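Long-range contact in omega-class glutathione S-transferase (Bombyx mori, PDB 3WD6), which binds glutathione and probably acts as a glutathione transferase and dehydroascorbate reductase: residues 38-43 with 183-188. Sequence-based numbering, arbitrary orientation.
Sequences CPYAQR and WPWFER. With GSH (glutathione), chain J.
The indole of W185 meets the start of helix 39-51 through both a face and an edge. P39 CB lies over the face, 4.0 Å from the centroid of the six-membered ring, a CH-pi contact. The edge carrying CZ2 and CH2 points at the ring of Y40 in a T-shaped pair, planes 69° apart, and on the opposite face of that tyrosine lies the CB1 methylene of glutathione. W185 CH2 also sits over a face of the R43 guanidinium, whose NE and NH1 are hydrogen-bonded to M181 O and S92 OG; Y40 OH is hydrogen-bonded to Q130 OE1.

P39 also covers a second flat group, its CB centred over the guanidinium of R188, 3.6 Å from CZ. R188 NH1 donates to Q42 OE1 (2.7 Å), which is tilted somewhat out of the guanidinium plane, and to P184 O of its own helix, which lies in it, while NH2 reaches Y37 O and a water. With CG anti to its backbone N (chi1 -172°) and the chain extended, Q42 enters a hole formed by W183, P184, E187 and R188 as a knob. Its NE2 donates to E187 OE2 at 2.7 Å, meeting that oxygen from above the carboxylate plane, while W183 NE1 takes the anti lone pair at 3.0 Å. P184 CB packs against P39 CB at 3.5 Å.

A leucine in place of R188 would probably leave Q42 OE1 and Y37 O without their charged donor, the amide held across the contact by its NE2 alone, and P39 without the flat group beneath it. The contact thus joins the thioredoxin-like and helical domains through a buried chain of hydrogen bonds from R188 through Q42 to E187, in which the carboxylate is likely to offset the arginine's charge, beside the N-cap residue C38 of the glutathione site.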
ATOM      1  N   CYS A  38       2.454   5.522  -4.122  1.00 19.34           N
ATOM      2  CA  CYS A  38       2.609   5.445  -2.674  1.00 22.04           C
ATOM      3  C   CYS A  38       2.027   4.145  -2.081  1.00 20.29           C
ATOM      4  O   CYS A  38       0.806   3.917  -2.124  1.00 17.49           O
ATOM      5  CB  CYS A  38       2.009   6.672  -1.976  1.00 19.43           C
ATOM      6  SG  CYS A  38       2.180   6.556  -0.160  1.00 21.60           S
ATOM      7  N   PRO A  39       2.897   3.293  -1.501  1.00 20.24           N
ATOM      8  CA  PRO A  39       2.313   2.054  -0.947  1.00 21.62           C
ATOM      9  C   PRO A  39       1.398   2.340   0.230  1.00 22.74           C
ATOM     10  O   PRO A  39       0.420   1.590   0.411  1.00 22.24           O
ATOM     11  CB  PRO A  39       3.532   1.232  -0.484  1.00 17.65           C
ATOM     12  CG  PRO A  39       4.624   2.247  -0.279  1.00 20.53           C
ATOM     13  CD  PRO A  39       4.353   3.371  -1.296  1.00 20.69           C
ATOM     14  N   TYR A  40       1.708   3.374   1.021  1.00 19.99           N
ATOM     15  CA  TYR A  40       0.878   3.670   2.189  1.00 20.10           C
ATOM     16  C   TYR A  40      -0.521   4.061   1.751  1.00 20.07           C
ATOM     17  O   TYR A  40      -1.521   3.561   2.291  1.00 20.52           O
ATOM     18  CB  TYR A  40       1.515   4.739   3.085  1.00 21.83           C
ATOM     19  CG  TYR A  40       2.752   4.222   3.768  1.00 21.89           C
ATOM     20  CD1 TYR A  40       2.658   3.381   4.880  1.00 19.92           C
ATOM     21  CD2 TYR A  40       4.018   4.524   3.271  1.00 24.15           C
ATOM     22  CE1 TYR A  40       3.793   2.880   5.495  1.00 20.63           C
ATOM     23  CE2 TYR A  40       5.166   4.025   3.883  1.00 25.73           C
ATOM     24  CZ  TYR A  40       5.045   3.208   4.995  1.00 25.02           C
ATOM     25  OH  TYR A  40       6.180   2.705   5.589  1.00 28.48           O
ATOM     26  N   ALA A  41      -0.597   4.941   0.762  1.00 19.87           N
ATOM     27  CA  ALA A  41      -1.887   5.337   0.220  1.00 18.59           C
ATOM     28  C   ALA A  41      -2.595   4.132  -0.419  1.00 17.17           C
ATOM     29  O   ALA A  41      -3.831   4.065  -0.416  1.00 17.88           O
ATOM     30  CB  ALA A  41      -1.708   6.463  -0.772  1.00 18.94           C
ATOM     31  N   GLN A  42      -1.823   3.178  -0.948  1.00 17.44           N
ATOM     32  CA  GLN A  42      -2.415   1.980  -1.569  1.00 18.68           C
ATOM     33  C   GLN A  42      -3.295   1.185  -0.583  1.00 18.88           C
ATOM     34  O   GLN A  42      -4.321   0.602  -0.968  1.00 16.42           O
ATOM     35  CB  GLN A  42      -1.348   1.065  -2.176  1.00 16.95           C
ATOM     36  CG  GLN A  42      -1.935  -0.079  -2.997  1.00 16.02           C
ATOM     37  CD  GLN A  42      -0.866  -0.970  -3.624  1.00 18.28           C
ATOM     38  OE1 GLN A  42       0.344  -0.756  -3.409  1.00 18.76           O
ATOM     39  NE2 GLN A  42      -1.305  -1.986  -4.395  1.00 14.62           N
ATOM     40  N   ARG A  43      -2.888   1.168   0.684  1.00 18.43           N
ATOM     41  CA  ARG A  43      -3.693   0.555   1.740  1.00 19.37           C
ATOM     42  C   ARG A  43      -5.116   1.080   1.724  1.00 19.67           C
ATOM     43  O   ARG A  43      -6.076   0.305   1.865  1.00 19.47           O
ATOM     44  CB  ARG A  43      -3.073   0.833   3.112  1.00 17.45           C
ATOM     45  CG  ARG A  43      -1.840   0.044   3.388  1.00 16.49           C
ATOM     46  CD  ARG A  43      -1.158   0.593   4.591  1.00 19.97           C
ATOM     47  NE  ARG A  43      -0.235  -0.374   5.175  1.00 18.62           N
ATOM     48  CZ  ARG A  43       0.517  -0.128   6.237  1.00 18.81           C
ATOM     49  NH1 ARG A  43       0.468   1.079   6.819  1.00 17.48           N
ATOM     50  NH2 ARG A  43       1.306  -1.092   6.716  1.00 17.77           N
ATOM     51  N   TRP A 183       0.003  -5.906   1.654  1.00 18.20           N
ATOM     52  CA  TRP A 183       0.083  -6.203   0.225  1.00 16.93           C
ATOM     53  C   TRP A 183       1.003  -5.269  -0.606  1.00 16.89           C
ATOM     54  O   TRP A 183       1.736  -5.731  -1.482  1.00 17.27           O
ATOM     55  CB  TRP A 183      -1.314  -6.253  -0.423  1.00 17.87           C
ATOM     56  CG  TRP A 183      -1.149  -6.295  -1.904  1.00 16.98           C
ATOM     57  CD1 TRP A 183      -1.409  -5.292  -2.801  1.00 17.75           C
ATOM     58  CD2 TRP A 183      -0.588  -7.371  -2.653  1.00 15.41           C
ATOM     59  NE1 TRP A 183      -1.075  -5.698  -4.079  1.00 16.41           N
ATOM     60  CE2 TRP A 183      -0.559  -6.968  -4.011  1.00 19.57           C
ATOM     61  CE3 TRP A 183      -0.126  -8.646  -2.313  1.00 15.72           C
ATOM     62  CZ2 TRP A 183      -0.077  -7.799  -5.031  1.00 18.52           C
ATOM     63  CZ3 TRP A 183       0.353  -9.474  -3.328  1.00 18.61           C
ATOM     64  CH2 TRP A 183       0.378  -9.041  -4.673  1.00 16.03           C
ATOM     65  N   PRO A 184       0.949  -3.952  -0.357  1.00 17.62           N
ATOM     66  CA  PRO A 184       1.702  -3.070  -1.267  1.00 17.36           C
ATOM     67  C   PRO A 184       3.191  -3.425  -1.360  1.00 18.89           C
ATOM     68  O   PRO A 184       3.848  -3.218  -2.406  1.00 15.59           O
ATOM     69  CB  PRO A 184       1.540  -1.683  -0.623  1.00 18.17           C
ATOM     70  CG  PRO A 184       0.227  -1.780   0.131  1.00 18.41           C
ATOM     71  CD  PRO A 184       0.196  -3.194   0.669  1.00 16.89           C
ATOM     72  N   TRP A 185       3.741  -3.932  -0.262  1.00 18.02           N
ATOM     73  CA  TRP A 185       5.162  -4.251  -0.284  1.00 18.42           C
ATOM     74  C   TRP A 185       5.413  -5.528  -1.051  1.00 21.64           C
ATOM     75  O   TRP A 185       6.397  -5.618  -1.782  1.00 22.04           O
ATOM     76  CB  TRP A 185       5.781  -4.208   1.108  1.00 14.77           C
ATOM     77  CG  TRP A 185       5.807  -2.786   1.519  1.00 20.60           C
ATOM     78  CD1 TRP A 185       6.788  -1.866   1.237  1.00 17.84           C
ATOM     79  CD2 TRP A 185       4.755  -2.060   2.183  1.00 19.11           C
ATOM     80  NE1 TRP A 185       6.425  -0.631   1.725  1.00 18.25           N
ATOM     81  CE2 TRP A 185       5.189  -0.718   2.310  1.00 17.86           C
ATOM     82  CE3 TRP A 185       3.504  -2.419   2.703  1.00 16.67           C
ATOM     83  CZ2 TRP A 185       4.416   0.266   2.928  1.00 19.78           C
ATOM     84  CZ3 TRP A 185       2.735  -1.440   3.325  1.00 17.66           C
ATOM     85  CH2 TRP A 185       3.195  -0.111   3.433  1.00 20.04           C
ATOM     86  N   PHE A 186       4.500  -6.490  -0.938  1.00 17.55           N
ATOM     87  CA  PHE A 186       4.582  -7.652  -1.809  1.00 18.43           C
ATOM     88  C   PHE A 186       4.446  -7.278  -3.296  1.00 22.03           C
ATOM     89  O   PHE A 186       5.123  -7.884  -4.154  1.00 21.96           O
ATOM     90  CB  PHE A 186       3.568  -8.715  -1.398  1.00 17.75           C
ATOM     91  CG  PHE A 186       3.903  -9.376  -0.089  1.00 20.75           C
ATOM     92  CD1 PHE A 186       5.237  -9.671   0.240  1.00 22.24           C
ATOM     93  CD2 PHE A 186       2.900  -9.683   0.826  1.00 18.48           C
ATOM     94  CE1 PHE A 186       5.560 -10.273   1.465  1.00 21.04           C
ATOM     95  CE2 PHE A 186       3.210 -10.298   2.045  1.00 22.44           C
ATOM     96  CZ  PHE A 186       4.543 -10.590   2.364  1.00 23.15           C
ATOM     97  N   GLU A 187       3.586  -6.303  -3.610  1.00 17.58           N
ATOM     98  CA  GLU A 187       3.424  -5.888  -4.995  1.00 18.84           C
ATOM     99  C   GLU A 187       4.770  -5.394  -5.504  1.00 19.70           C
ATOM    100  O   GLU A 187       5.162  -5.673  -6.647  1.00 19.26           O
ATOM    101  CB  GLU A 187       2.353  -4.787  -5.152  1.00 18.09           C
ATOM    102  CG  GLU A 187       2.083  -4.424  -6.627  1.00 16.60           C
ATOM    103  CD  GLU A 187       0.838  -3.555  -6.863  1.00 19.36           C
ATOM    104  OE1 GLU A 187       0.873  -2.677  -7.762  1.00 20.32           O
ATOM    105  OE2 GLU A 187      -0.195  -3.755  -6.175  1.00 20.53           O
ATOM    106  N   ARG A 188       5.483  -4.679  -4.637  1.00 21.15           N
ATOM    107  CA  ARG A 188       6.770  -4.074  -4.985  1.00 20.75           C
ATOM    108  C   ARG A 188       7.902  -5.105  -5.004  1.00 24.18           C
ATOM    109  O   ARG A 188       8.813  -5.017  -5.832  1.00 24.96           O
ATOM    110  CB  ARG A 188       7.086  -2.898  -4.041  1.00 19.16           C
ATOM    111  CG  ARG A 188       6.425  -1.570  -4.467  1.00 20.14           C
ATOM    112  CD  ARG A 188       5.800  -0.804  -3.305  1.00 15.05           C
ATOM    113  NE  ARG A 188       5.066   0.385  -3.762  1.00 18.24           N
ATOM    114  CZ  ARG A 188       3.758   0.408  -4.021  1.00 16.33           C
ATOM    115  NH1 ARG A 188       3.027  -0.685  -3.860  1.00 17.52           N
ATOM    116  NH2 ARG A 188       3.176   1.524  -4.428  1.00 15.06           N
TER
HETATM  117  N1  GSH J 306       2.626   6.709   8.510  1.00 22.60           N
HETATM  118  CA1 GSH J 306       2.024   7.264   7.291  1.00 22.33           C
HETATM  119  C1  GSH J 306       0.848   6.430   6.795  1.00 21.95           C
HETATM  120  O11 GSH J 306      -0.113   6.957   6.125  1.00 17.97           O
HETATM  121  O12 GSH J 306       0.814   5.182   7.085  1.00 20.30           O
HETATM  122  CB1 GSH J 306       3.112   7.390   6.233  1.00 24.41           C
HETATM  123  CG1 GSH J 306       2.701   7.692   4.828  1.00 24.79           C
HETATM  124  CD1 GSH J 306       3.802   8.184   3.923  1.00 22.98           C
HETATM  125  OE1 GSH J 306       4.987   8.041   4.207  1.00 24.40           O
HETATM  126  N2  GSH J 306       3.474   8.838   2.693  1.00 26.71           N
HETATM  127  CA2 GSH J 306       4.589   9.316   1.870  1.00 25.68           C
HETATM  128  C2  GSH J 306       4.535  10.829   1.855  1.00 28.43           C
HETATM  129  O2  GSH J 306       3.447  11.378   1.727  1.00 27.94           O
HETATM  130  CB2 GSH J 306       4.443   8.809   0.479  1.00 29.25           C
HETATM  131  SG2 GSH J 306       4.896   7.147   0.138  1.00 35.47           S
HETATM  132  N3  GSH J 306       5.752  11.601   1.974  1.00 35.75           N
HETATM  133  CA3 GSH J 306       5.694  13.064   1.952  1.00 36.79           C
HETATM  134  C3  GSH J 306       6.899  13.752   1.447  1.00 41.12           C
HETATM  135  O31 GSH J 306       7.298  13.528   0.272  1.00 43.80           O
HETATM  136  O32 GSH J 306       7.509  14.564   2.186  1.00 45.58           O
HETATM  137  O   HOH W   1       0.481   1.629  -5.546  1.00 18.69           O